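CCMAN5 (Cellulosimicrobium cellulans, PDB 2XSG) hydrolyses alpha-mannosidic linkages as a family 92 glycoside hydrolase and probably uncaps mannose-capped phosphomannose on yeast-made glycoproteins, with a bound calcium ion. Local coordinates at residues 370-375 and 419-424; 409-414 and 462-467; 429-434 and 470-475. All coordinates share one frame; numbering follows the deposited sequence.

Interaction 1. Residues 370-375 and 419-424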
ATOM      1  N   LEU A 370      -4.718   4.078 -15.038  1.00  3.66           N
ATOM      2  CA  LEU A 370      -4.361   4.579 -13.715  1.00  3.88           C
ATOM      3  C   LEU A 370      -2.860   4.436 -13.509  1.00  3.92           C
ATOM      4  O   LEU A 370      -2.188   5.358 -13.060  1.00  3.52           O
ATOM      5  CB  LEU A 370      -5.125   3.818 -12.626  1.00  3.76           C
ATOM      6  CG  LEU A 370      -4.839   4.181 -11.162  1.00  5.07           C
ATOM      7  CD1 LEU A 370      -5.281   5.639 -10.862  1.00  3.82           C
ATOM      8  CD2 LEU A 370      -5.541   3.204 -10.214  1.00  3.38           C
ATOM      9  N   TYR A 371      -2.345   3.265 -13.855  1.00  4.54           N
ATOM     10  CA  TYR A 371      -0.914   2.977 -13.758  1.00  4.80           C
ATOM     11  C   TYR A 371      -0.106   3.990 -14.538  1.00  4.71           C
ATOM     12  O   TYR A 371       0.888   4.499 -14.022  1.00  4.64           O
ATOM     13  CB  TYR A 371      -0.639   1.573 -14.285  1.00  4.76           C
ATOM     14  CG  TYR A 371       0.805   1.199 -14.557  1.00  3.59           C
ATOM     15  CD1 TYR A 371       1.315   1.270 -15.849  1.00  2.72           C
ATOM     16  CD2 TYR A 371       1.622   0.680 -13.551  1.00  2.00           C
ATOM     17  CE1 TYR A 371       2.603   0.886 -16.143  1.00  2.00           C
ATOM     18  CE2 TYR A 371       2.940   0.298 -13.827  1.00  2.00           C
ATOM     19  CZ  TYR A 371       3.418   0.407 -15.132  1.00  2.58           C
ATOM     20  OH  TYR A 371       4.697   0.028 -15.459  1.00  2.30           O
ATOM     21  N   ARG A 372      -0.524   4.275 -15.773  1.00  5.20           N
ATOM     22  CA  ARG A 372       0.169   5.271 -16.573  1.00  5.45           C
ATOM     23  C   ARG A 372       0.201   6.615 -15.821  1.00  5.86           C
ATOM     24  O   ARG A 372       1.257   7.242 -15.719  1.00  5.58           O
ATOM     25  CB  ARG A 372      -0.438   5.429 -17.973  1.00  5.84           C
ATOM     26  CG  ARG A 372       0.418   6.344 -18.877  1.00  7.37           C
ATOM     27  CD  ARG A 372      -0.191   6.717 -20.248  1.00 11.33           C
ATOM     28  NE  ARG A 372       0.868   7.303 -21.089  1.00 16.07           N
ATOM     29  CZ  ARG A 372       1.280   8.569 -21.005  1.00 18.22           C
ATOM     30  NH1 ARG A 372       0.706   9.414 -20.147  1.00 19.12           N
ATOM     31  NH2 ARG A 372       2.266   9.007 -21.783  1.00 18.79           N
ATOM     32  N   ASP A 373      -0.931   7.042 -15.264  1.00  5.78           N
ATOM     33  CA  ASP A 373      -0.959   8.344 -14.580  1.00  6.19           C
ATOM     34  C   ASP A 373      -0.022   8.353 -13.371  1.00  5.68           C
ATOM     35  O   ASP A 373       0.656   9.342 -13.103  1.00  5.09           O
ATOM     36  CB  ASP A 373      -2.376   8.746 -14.166  1.00  6.08           C
ATOM     37  CG  ASP A 373      -3.186   9.373 -15.314  1.00  7.81           C
ATOM     38  OD1 ASP A 373      -2.717   9.418 -16.475  1.00  6.79           O
ATOM     39  OD2 ASP A 373      -4.319   9.815 -15.029  1.00  8.87           O
ATOM     40  N   MET A 374       0.015   7.236 -12.645  1.00  4.96           N
ATOM     41  CA  MET A 374       0.915   7.102 -11.516  1.00  3.88           C
ATOM     42  C   MET A 374       2.391   7.241 -11.907  1.00  3.23           C
ATOM     43  O   MET A 374       3.159   7.916 -11.221  1.00  2.54           O
ATOM     44  CB  MET A 374       0.663   5.769 -10.822  1.00  3.87           C
ATOM     45  CG  MET A 374      -0.686   5.707 -10.124  1.00  3.96           C
ATOM     46  SD  MET A 374      -0.912   4.100  -9.348  1.00  6.06           S
ATOM     47  CE  MET A 374      -2.436   4.353  -8.428  1.00  5.82           C
ATOM     48  N   VAL A 375       2.789   6.587 -13.000  1.00  2.66           N
ATOM     49  CA  VAL A 375       4.171   6.644 -13.446  1.00  2.79           C
ATOM     50  C   VAL A 375       4.507   8.051 -13.927  1.00  2.51           C
ATOM     51  O   VAL A 375       5.571   8.580 -13.604  1.00  2.62           O
ATOM     52  CB  VAL A 375       4.486   5.592 -14.538  1.00  2.99           C
ATOM     53  CG1 VAL A 375       5.943   5.738 -15.005  1.00  2.74           C
ATOM     54  CG2 VAL A 375       4.223   4.148 -13.986  1.00  3.41           C
ATOM     55  N   LYS A 419       7.295  -2.107 -20.395  1.00  7.02           N
ATOM     56  CA  LYS A 419       5.933  -2.472 -20.813  1.00  7.37           C
ATOM     57  C   LYS A 419       5.411  -1.679 -22.023  1.00  7.64           C
ATOM     58  O   LYS A 419       4.250  -1.834 -22.401  1.00  8.13           O
ATOM     59  CB  LYS A 419       4.938  -2.366 -19.638  1.00  6.92           C
ATOM     60  CG  LYS A 419       4.933  -3.574 -18.704  1.00  6.91           C
ATOM     61  CD  LYS A 419       4.073  -3.344 -17.464  1.00  5.48           C
ATOM     62  CE  LYS A 419       4.151  -4.521 -16.507  1.00  4.90           C
ATOM     63  NZ  LYS A 419       5.457  -4.634 -15.785  1.00  4.90           N
ATOM     64  N   GLY A 420       6.260  -0.845 -22.625  1.00  8.10           N
ATOM     65  CA  GLY A 420       5.915  -0.161 -23.891  1.00  8.91           C
ATOM     66  C   GLY A 420       5.139   1.143 -23.759  1.00  9.31           C
ATOM     67  O   GLY A 420       4.605   1.655 -24.743  1.00  9.14           O
ATOM     68  N   PHE A 421       5.050   1.673 -22.542  1.00  9.38           N
ATOM     69  CA  PHE A 421       4.453   2.988 -22.315  1.00  9.86           C
ATOM     70  C   PHE A 421       5.432   4.064 -22.751  1.00 10.62           C
ATOM     71  O   PHE A 421       6.634   4.000 -22.457  1.00 10.53           O
ATOM     72  CB  PHE A 421       4.105   3.185 -20.829  1.00  9.26           C
ATOM     73  CG  PHE A 421       2.908   2.404 -20.369  1.00  8.04           C
ATOM     74  CD1 PHE A 421       3.039   1.076 -19.958  1.00  7.81           C
ATOM     75  CD2 PHE A 421       1.642   2.991 -20.342  1.00  7.41           C
ATOM     76  CE1 PHE A 421       1.922   0.348 -19.550  1.00  6.49           C
ATOM     77  CE2 PHE A 421       0.520   2.269 -19.916  1.00  6.13           C
ATOM     78  CZ  PHE A 421       0.665   0.951 -19.521  1.00  6.38           C
ATOM     79  N   ASP A 422       4.936   5.066 -23.460  1.00 12.37           N
ATOM     80  CA  ASP A 422       5.827   6.146 -23.873  1.00 13.61           C
ATOM     81  C   ASP A 422       5.165   7.522 -23.797  1.00 13.54           C
ATOM     82  O   ASP A 422       4.015   7.636 -23.359  1.00 14.12           O
ATOM     83  CB  ASP A 422       6.424   5.854 -25.258  1.00 14.46           C
ATOM     84  CG  ASP A 422       5.382   5.818 -26.356  1.00 16.06           C
ATOM     85  OD1 ASP A 422       4.170   5.979 -26.082  1.00 19.01           O
ATOM     86  OD2 ASP A 422       5.785   5.610 -27.509  1.00 19.77           O
ATOM     87  N   GLY A 423       5.888   8.555 -24.223  1.00 13.28           N
ATOM     88  CA  GLY A 423       5.402   9.929 -24.115  1.00 13.34           C
ATOM     89  C   GLY A 423       5.311  10.382 -22.666  1.00 12.78           C
ATOM     90  O   GLY A 423       4.365  11.060 -22.288  1.00 13.51           O
ATOM     91  N   PHE A 424       6.278   9.995 -21.842  1.00 12.49           N
ATOM     92  CA  PHE A 424       6.303  10.450 -20.452  1.00 11.76           C
ATOM     93  C   PHE A 424       6.973  11.814 -20.406  1.00 12.27           C
ATOM     94  O   PHE A 424       8.206  11.927 -20.435  1.00 12.21           O
ATOM     95  CB  PHE A 424       7.007   9.456 -19.520  1.00 11.37           C
ATOM     96  CG  PHE A 424       6.152   8.259 -19.124  1.00 10.47           C
ATOM     97  CD1 PHE A 424       4.982   8.426 -18.380  1.00  8.01           C
ATOM     98  CD2 PHE A 424       6.533   6.971 -19.481  1.00  8.71           C
ATOM     99  CE1 PHE A 424       4.196   7.321 -18.013  1.00  8.88           C
ATOM    100  CE2 PHE A 424       5.771   5.860 -19.109  1.00  9.65           C
ATOM    101  CZ  PHE A 424       4.601   6.030 -18.376  1.00  8.37           C
TER

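Interaction 2. Residues 409-414 and 462-467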
ATOM      1  N   SER A 409      12.103   3.853  -7.058  1.00  3.07           N
ATOM      2  CA  SER A 409      11.360   4.601  -8.099  1.00  3.56           C
ATOM      3  C   SER A 409      11.903   4.333  -9.510  1.00  3.26           C
ATOM      4  O   SER A 409      11.129   4.268 -10.458  1.00  3.79           O
ATOM      5  CB  SER A 409      11.383   6.116  -7.838  1.00  3.33           C
ATOM      6  OG  SER A 409      10.593   6.473  -6.716  1.00  3.43           O
ATOM      7  N   SER A 410      13.227   4.199  -9.648  1.00  3.66           N
ATOM      8  CA  SER A 410      13.837   3.946 -10.979  1.00  4.17           C
ATOM      9  C   SER A 410      13.320   2.644 -11.593  1.00  3.89           C
ATOM     10  O   SER A 410      13.216   2.515 -12.821  1.00  3.79           O
ATOM     11  CB  SER A 410      15.375   3.926 -10.911  1.00  4.04           C
ATOM     12  OG  SER A 410      15.860   2.745 -10.262  1.00  5.25           O
ATOM     13  N   VAL A 411      12.996   1.688 -10.726  1.00  3.49           N
ATOM     14  CA  VAL A 411      12.512   0.375 -11.152  1.00  3.23           C
ATOM     15  C   VAL A 411      11.083   0.514 -11.647  1.00  2.99           C
ATOM     16  O   VAL A 411      10.726  -0.063 -12.666  1.00  2.77           O
ATOM     17  CB  VAL A 411      12.599  -0.644  -9.989  1.00  3.63           C
ATOM     18  CG1 VAL A 411      11.978  -2.002 -10.377  1.00  3.51           C
ATOM     19  CG2 VAL A 411      14.091  -0.821  -9.559  1.00  2.87           C
ATOM     20  N   VAL A 412      10.281   1.302 -10.929  1.00  2.33           N
ATOM     21  CA  VAL A 412       8.885   1.527 -11.283  1.00  2.11           C
ATOM     22  C   VAL A 412       8.758   2.258 -12.634  1.00  2.36           C
ATOM     23  O   VAL A 412       7.910   1.900 -13.473  1.00  2.40           O
ATOM     24  CB  VAL A 412       8.141   2.330 -10.172  1.00  2.05           C
ATOM     25  CG1 VAL A 412       6.686   2.559 -10.556  1.00  2.00           C
ATOM     26  CG2 VAL A 412       8.246   1.601  -8.803  1.00  2.03           C
ATOM     27  N   VAL A 413       9.588   3.281 -12.842  1.00  2.45           N
ATOM     28  CA  VAL A 413       9.586   4.016 -14.119  1.00  2.29           C
ATOM     29  C   VAL A 413       9.982   3.051 -15.238  1.00  2.00           C
ATOM     30  O   VAL A 413       9.355   3.010 -16.303  1.00  2.56           O
ATOM     31  CB  VAL A 413      10.539   5.262 -14.107  1.00  2.00           C
ATOM     32  CG1 VAL A 413      10.548   5.935 -15.489  1.00  2.00           C
ATOM     33  CG2 VAL A 413      10.095   6.281 -13.061  1.00  2.60           C
ATOM     34  N   ALA A 414      11.023   2.277 -14.981  1.00  2.00           N
ATOM     35  CA  ALA A 414      11.516   1.275 -15.935  1.00  2.19           C
ATOM     36  C   ALA A 414      10.456   0.227 -16.256  1.00  2.31           C
ATOM     37  O   ALA A 414      10.440  -0.317 -17.353  1.00  2.48           O
ATOM     38  CB  ALA A 414      12.764   0.611 -15.386  1.00  2.00           C
ATOM     39  N   GLY A 462      22.039  -2.513  -7.210  1.00  2.37           N
ATOM     40  CA  GLY A 462      22.049  -3.335  -8.410  1.00  2.45           C
ATOM     41  C   GLY A 462      20.713  -3.243  -9.119  1.00  2.86           C
ATOM     42  O   GLY A 462      20.661  -2.985 -10.323  1.00  2.81           O
ATOM     43  N   TYR A 463      19.627  -3.434  -8.368  1.00  2.90           N
ATOM     44  CA  TYR A 463      18.290  -3.342  -8.946  1.00  3.51           C
ATOM     45  C   TYR A 463      17.965  -1.894  -9.396  1.00  3.44           C
ATOM     46  O   TYR A 463      17.393  -1.690 -10.464  1.00  3.29           O
ATOM     47  CB  TYR A 463      17.248  -3.867  -7.958  1.00  3.62           C
ATOM     48  CG  TYR A 463      16.040  -4.532  -8.588  1.00  5.13           C
ATOM     49  CD1 TYR A 463      15.552  -4.126  -9.839  1.00  4.24           C
ATOM     50  CD2 TYR A 463      15.364  -5.555  -7.925  1.00  5.26           C
ATOM     51  CE1 TYR A 463      14.442  -4.736 -10.423  1.00  5.19           C
ATOM     52  CE2 TYR A 463      14.229  -6.166  -8.504  1.00  5.10           C
ATOM     53  CZ  TYR A 463      13.780  -5.744  -9.752  1.00  5.40           C
ATOM     54  OH  TYR A 463      12.672  -6.332 -10.342  1.00  5.59           O
ATOM     55  N   ASP A 464      18.341  -0.904  -8.589  1.00  3.17           N
ATOM     56  CA  ASP A 464      18.169   0.503  -8.968  1.00  3.80           C
ATOM     57  C   ASP A 464      18.851   0.827 -10.277  1.00  4.30           C
ATOM     58  O   ASP A 464      18.272   1.523 -11.116  1.00  4.40           O
ATOM     59  CB  ASP A 464      18.732   1.431  -7.897  1.00  3.56           C
ATOM     60  CG  ASP A 464      17.797   1.595  -6.716  1.00  3.37           C
ATOM     61  OD1 ASP A 464      16.576   1.333  -6.862  1.00  4.44           O
ATOM     62  OD2 ASP A 464      18.287   1.992  -5.646  1.00  2.88           O
ATOM     63  N   GLN A 465      20.081   0.327 -10.436  1.00  4.60           N
ATOM     64  CA  GLN A 465      20.873   0.588 -11.636  1.00  4.82           C
ATOM     65  C   GLN A 465      20.325  -0.132 -12.862  1.00  5.13           C
ATOM     66  O   GLN A 465      20.305   0.447 -13.971  1.00  4.82           O
ATOM     67  CB  GLN A 465      22.348   0.258 -11.412  1.00  4.94           C
ATOM     68  CG  GLN A 465      23.065   1.204 -10.459  1.00  4.34           C
ATOM     69  CD  GLN A 465      24.510   0.782 -10.228  1.00  4.31           C
ATOM     70  OE1 GLN A 465      24.797  -0.401 -10.120  1.00  6.07           O
ATOM     71  NE2 GLN A 465      25.427   1.751 -10.182  1.00  4.88           N
ATOM     72  N   TYR A 466      19.854  -1.366 -12.678  1.00  4.56           N
ATOM     73  CA  TYR A 466      19.094  -2.002 -13.747  1.00  5.23           C
ATOM     74  C   TYR A 466      17.946  -1.077 -14.215  1.00  5.70           C
ATOM     75  O   TYR A 466      17.780  -0.844 -15.408  1.00  5.66           O
ATOM     76  CB  TYR A 466      18.549  -3.412 -13.376  1.00  5.17           C
ATOM     77  CG  TYR A 466      17.487  -3.854 -14.368  1.00  4.69           C
ATOM     78  CD1 TYR A 466      17.835  -4.257 -15.663  1.00  5.84           C
ATOM     79  CD2 TYR A 466      16.128  -3.784 -14.038  1.00  4.84           C
ATOM     80  CE1 TYR A 466      16.847  -4.610 -16.600  1.00  6.64           C
ATOM     81  CE2 TYR A 466      15.142  -4.132 -14.955  1.00  5.71           C
ATOM     82  CZ  TYR A 466      15.504  -4.543 -16.230  1.00  5.78           C
ATOM     83  OH  TYR A 466      14.526  -4.885 -17.125  1.00  5.57           O
ATOM     84  N   GLY A 467      17.156  -0.556 -13.273  1.00  6.11           N
ATOM     85  CA  GLY A 467      16.021   0.313 -13.618  1.00  5.67           C
ATOM     86  C   GLY A 467      16.437   1.598 -14.320  1.00  5.80           C
ATOM     87  O   GLY A 467      15.858   1.988 -15.331  1.00  5.14           O
TER
HETATM   88  O   HOH W   1      15.409   3.927  -7.731  1.00  2.00           O

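Interaction 3. Residues 429-434 and 470-475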
ATOM      1  N   GLU A 429      14.141  15.471 -17.425  1.00 10.12           N
ATOM      2  CA  GLU A 429      14.347  16.200 -16.158  1.00 10.07           C
ATOM      3  C   GLU A 429      14.363  15.284 -14.936  1.00  9.65           C
ATOM      4  O   GLU A 429      15.136  15.510 -13.998  1.00  9.38           O
ATOM      5  CB  GLU A 429      13.239  17.222 -15.915  1.00 10.54           C
ATOM      6  CG  GLU A 429      13.309  18.484 -16.697  1.00 11.99           C
ATOM      7  CD  GLU A 429      12.174  19.401 -16.322  1.00 14.78           C
ATOM      8  OE1 GLU A 429      12.180  19.934 -15.180  1.00 14.69           O
ATOM      9  OE2 GLU A 429      11.263  19.566 -17.169  1.00 16.18           O
ATOM     10  N   ALA A 430      13.475  14.290 -14.922  1.00  8.59           N
ATOM     11  CA  ALA A 430      13.421  13.329 -13.833  1.00  8.16           C
ATOM     12  C   ALA A 430      14.746  12.570 -13.686  1.00  8.40           C
ATOM     13  O   ALA A 430      15.216  12.337 -12.580  1.00  8.37           O
ATOM     14  CB  ALA A 430      12.247  12.343 -14.048  1.00  7.49           C
ATOM     15  N   TYR A 431      15.356  12.212 -14.817  1.00  8.63           N
ATOM     16  CA  TYR A 431      16.552  11.342 -14.829  1.00  8.25           C
ATOM     17  C   TYR A 431      17.711  11.723 -13.871  1.00  7.76           C
ATOM     18  O   TYR A 431      18.125  10.895 -13.075  1.00  7.83           O
ATOM     19  CB  TYR A 431      17.037  11.101 -16.269  1.00  7.76           C
ATOM     20  CG  TYR A 431      18.179  10.126 -16.376  1.00  8.35           C
ATOM     21  CD1 TYR A 431      17.955   8.761 -16.304  1.00  8.99           C
ATOM     22  CD2 TYR A 431      19.491  10.576 -16.556  1.00  8.39           C
ATOM     23  CE1 TYR A 431      18.994   7.854 -16.388  1.00 10.65           C
ATOM     24  CE2 TYR A 431      20.545   9.679 -16.648  1.00 10.03           C
ATOM     25  CZ  TYR A 431      20.281   8.314 -16.560  1.00 11.66           C
ATOM     26  OH  TYR A 431      21.304   7.412 -16.654  1.00 13.97           O
ATOM     27  N   PRO A 432      18.224  12.967 -13.924  1.00  8.10           N
ATOM     28  CA  PRO A 432      19.318  13.277 -12.993  1.00  8.05           C
ATOM     29  C   PRO A 432      18.915  13.181 -11.511  1.00  8.09           C
ATOM     30  O   PRO A 432      19.747  12.812 -10.675  1.00  8.36           O
ATOM     31  CB  PRO A 432      19.682  14.723 -13.343  1.00  7.80           C
ATOM     32  CG  PRO A 432      18.481  15.246 -14.065  1.00  7.98           C
ATOM     33  CD  PRO A 432      17.963  14.092 -14.836  1.00  7.86           C
ATOM     34  N   ALA A 433      17.667  13.517 -11.192  1.00  7.66           N
ATOM     35  CA  ALA A 433      17.172  13.352  -9.831  1.00  7.78           C
ATOM     36  C   ALA A 433      17.048  11.876  -9.452  1.00  7.09           C
ATOM     37  O   ALA A 433      17.271  11.507  -8.300  1.00  7.34           O
ATOM     38  CB  ALA A 433      15.838  14.083  -9.637  1.00  8.22           C
ATOM     39  N   LEU A 434      16.697  11.041 -10.422  1.00  7.39           N
ATOM     40  CA  LEU A 434      16.672   9.603 -10.206  1.00  7.30           C
ATOM     41  C   LEU A 434      18.099   9.065 -10.016  1.00  8.15           C
ATOM     42  O   LEU A 434      18.315   8.195  -9.168  1.00  8.09           O
ATOM     43  CB  LEU A 434      15.934   8.880 -11.335  1.00  6.83           C
ATOM     44  CG  LEU A 434      14.411   9.020 -11.415  1.00  5.40           C
ATOM     45  CD1 LEU A 434      13.912   8.541 -12.760  1.00  5.49           C
ATOM     46  CD2 LEU A 434      13.733   8.265 -10.303  1.00  3.32           C
ATOM     47  N   VAL A 470      17.287   1.053 -18.045  1.00  6.56           N
ATOM     48  CA  VAL A 470      16.109   1.068 -18.925  1.00  6.48           C
ATOM     49  C   VAL A 470      15.715   2.512 -19.269  1.00  6.75           C
ATOM     50  O   VAL A 470      15.494   2.851 -20.439  1.00  6.91           O
ATOM     51  CB  VAL A 470      14.937   0.292 -18.277  1.00  6.55           C
ATOM     52  CG1 VAL A 470      13.641   0.449 -19.071  1.00  6.93           C
ATOM     53  CG2 VAL A 470      15.290  -1.197 -18.121  1.00  6.33           C
ATOM     54  N   ILE A 471      15.657   3.373 -18.251  1.00  6.59           N
ATOM     55  CA  ILE A 471      15.380   4.802 -18.464  1.00  6.17           C
ATOM     56  C   ILE A 471      16.467   5.481 -19.312  1.00  6.52           C
ATOM     57  O   ILE A 471      16.166   6.337 -20.167  1.00  5.52           O
ATOM     58  CB  ILE A 471      15.207   5.562 -17.124  1.00  6.03           C
ATOM     59  CG1 ILE A 471      14.164   4.868 -16.228  1.00  6.78           C
ATOM     60  CG2 ILE A 471      14.837   7.030 -17.374  1.00  6.73           C
ATOM     61  CD1 ILE A 471      14.169   5.333 -14.733  1.00  6.48           C
ATOM     62  N   ALA A 472      17.721   5.112 -19.085  1.00  6.42           N
ATOM     63  CA  ALA A 472      18.820   5.713 -19.867  1.00  8.07           C
ATOM     64  C   ALA A 472      18.683   5.429 -21.376  1.00  8.47           C
ATOM     65  O   ALA A 472      18.821   6.343 -22.203  1.00  9.44           O
ATOM     66  CB  ALA A 472      20.195   5.259 -19.327  1.00  7.57           C
ATOM     67  N   ASP A 473      18.395   4.170 -21.724  1.00  9.56           N
ATOM     68  CA  ASP A 473      18.220   3.740 -23.125  1.00 10.08           C
ATOM     69  C   ASP A 473      17.014   4.441 -23.763  1.00 10.54           C
ATOM     70  O   ASP A 473      17.022   4.763 -24.947  1.00 10.49           O
ATOM     71  CB  ASP A 473      18.031   2.214 -23.209  1.00  9.95           C
ATOM     72  CG  ASP A 473      19.351   1.454 -23.348  1.00  9.65           C
ATOM     73  OD1 ASP A 473      20.309   1.996 -23.940  1.00  8.12           O
ATOM     74  OD2 ASP A 473      19.430   0.298 -22.870  1.00  8.02           O
ATOM     75  N   GLU A 474      15.966   4.657 -22.970  1.00 10.69           N
ATOM     76  CA  GLU A 474      14.791   5.357 -23.461  1.00 10.69           C
ATOM     77  C   GLU A 474      15.091   6.820 -23.780  1.00 10.75           C
ATOM     78  O   GLU A 474      14.456   7.410 -24.662  1.00 10.12           O
ATOM     79  CB  GLU A 474      13.653   5.268 -22.450  1.00 10.87           C
ATOM     80  CG  GLU A 474      12.352   5.876 -22.929  1.00 11.20           C
ATOM     81  CD  GLU A 474      11.656   5.064 -24.021  1.00 12.61           C
ATOM     82  OE1 GLU A 474      12.153   3.988 -24.438  1.00 11.97           O
ATOM     83  OE2 GLU A 474      10.581   5.515 -24.453  1.00 14.63           O
ATOM     84  N   LEU A 475      16.042   7.404 -23.058  1.00 10.67           N
ATOM     85  CA  LEU A 475      16.419   8.808 -23.279  1.00 11.15           C
ATOM     86  C   LEU A 475      17.524   8.928 -24.321  1.00 11.54           C
ATOM     87  O   LEU A 475      18.002  10.027 -24.601  1.00 11.73           O
ATOM     88  CB  LEU A 475      16.861   9.473 -21.968  1.00 11.33           C
ATOM     89  CG  LEU A 475      15.743   9.718 -20.953  1.00 11.59           C
ATOM     90  CD1 LEU A 475      16.286   9.916 -19.531  1.00 11.15           C
ATOM     91  CD2 LEU A 475      14.896  10.903 -21.395  1.00 11.42           C
TER

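Interaction 1. Residues 370-375 and 419-424
Residues 370-375 form one and a half turns of helix 368-387, and residues 419-424 run past them as an irregular loop, with CA atoms no nearer than 7.5 Å, from Arg372 CA to Phe421 CA. The loop leaves helix 409-418 through a Schellman motif in which Gly420 has positive phi. The Phe421 and Phe424 rings then pack against Tyr371, Arg372 and Val375 of the helix. Tyr371 and Phe421 meet obliquely, their planes 59° apart: Tyr371 CE1 lies over one face of the Phe421 ring, 3.5 Å from Phe421 CE1. At its far end, Tyr371 OH bonds to Asp415, which also forms a salt bridge with Lys419 NZ. Arg372 has CG anti to the backbone N (chi1 -172°) and stays extended to NE, so its guanidinium reaches the loop backbone. NH2 grips two successive carbonyls from the guanidinium edge: the bond from Arg372 NH2 to Asp422 O is 2.7 Å long with a good N-H...O angle of 158°, whereas the one from Arg372 NH2 to Gly423 O, 3.0 Å, is weak. Arg372 and Phe424 meet tip to tip, Phe424 CE1 over one guanidinium face. Val375 CG1 sits over the Phe424 face, 4.0 Å from its centroid, a CH-pi contact, while Arg372 O lies at the edge of the same ring. The arrangement is a helix-to-helix connection in the (alpha/alpha)6-type catalytic domain of family 92, whose core is built of helical hairpins, the loop after the Schellman motif packed against helix 368-387, one helix further back in the chain.

Interaction 2. Residues 409-414 and 462-467
In the (alpha/alpha)6-type catalytic domain, helices 409-418 and 455-474 make a buried, close contact through segments 409-414 and 462-467, whose axes are 7.6 Å apart and whose N-to-C directions are only 36° from parallel. Glycine makes this spacing possible. Val411 CA lies 4.3 Å from Gly467 CA, and a CB on Gly467 would point at the other helix and clash with Ser410 O and Val411 N. Ala414 CB instead fits against the glycine backbone, 3.4 Å from Gly467 O. Apolar contact continues toward the N-terminal side of the two segments, where both methyls of Val411 meet the CD1-CE1 side of the Tyr463 ring; the two side chains cross at about a right angle, with Val411 CG2 3.6 Å from Tyr463 CD1. The phenol OH of Tyr463 bonds to Ala682 O. Polar contact centres on Asp464, whose OD2 forms a salt bridge with Arg408 and whose OD1 accepts a weak bond from a water that in turn accepts from Ser410 N. The serine hydroxyl occupies the crowded position between the backbone N and the carbonyl carbon (chi1 72°), and from there Ser410 OG donates to Asp464 O, 2.8 Å away, in the carbonyl plane and on a lone pair.

Interaction 3. Residues 429-434 and 470-475
The helical segments 429-434, kinked where Pro432 N has no bond to the preceding turn, and 470-474 run nearly antiparallel, their N-to-C directions 150° apart, with a closest axis approach of 10.9 Å; the nearest CA atoms, Tyr431 CA and Ile471 CA, are 7.6 Å apart. At this spacing the gap is bridged by side chains, all of them meeting through apolar contact. Tyr431 carries most of it. Its CG is anti to the backbone N (chi1 -175°), which extends the ring across to helix 470-474 and the residue that follows it, Leu475. At the root, Tyr431 CB lies 3.6 Å from Leu475 CD1, a methyl that also approaches CG and CD1 of the ring. Midway, Tyr431 CD1 meets Ile471 CG2 at 3.7 Å. At the tip, Tyr431 OH rests 3.6 Å from Ala472 CB, while its hydrogen bond goes to Glu480, so the one polar atom at the far end of the ring is satisfied. One turn on from Tyr431, Leu434 meets Ile471 methyl to methyl, CD1 to CD1 at 3.8 Å, the two side chains crossing at about a right angle. Ile471 thus serves both residues, offering CG2 to the ring and CD1 to the leucine. Phe382 covers Leu434, Val413 reaches Ile471, and Leu484 and Ala481 touch Tyr431 and Ala472, so helices 368-387, 409-418 and 478-495 all border the contact.

All three contacts lie within the catalytic domain range 261-625 and involve four helices, 368-387, 409-418, 427-438 and 455-474, and the loop between 409-418 and 427-438. Interaction 2 shares helix 455-474 with interaction 3, and their centres are 10 Å apart; the centre of interaction 1 lies about 15 Å and 14 Å from those of interactions 2 and 3. Along the chain, interaction 1 closes before interaction 3 opens, whereas interaction 2 interleaves with both. Direct packing joins them: Val375 CG1 approaches Val413 CA at 4.1 Å, and Ile471 CD1 approaches Ser410 O at 3.5 Å. Helix 409-418 thus touches 368-387 through Val413 and 455-474 through Ser410, making the three contacts continuous.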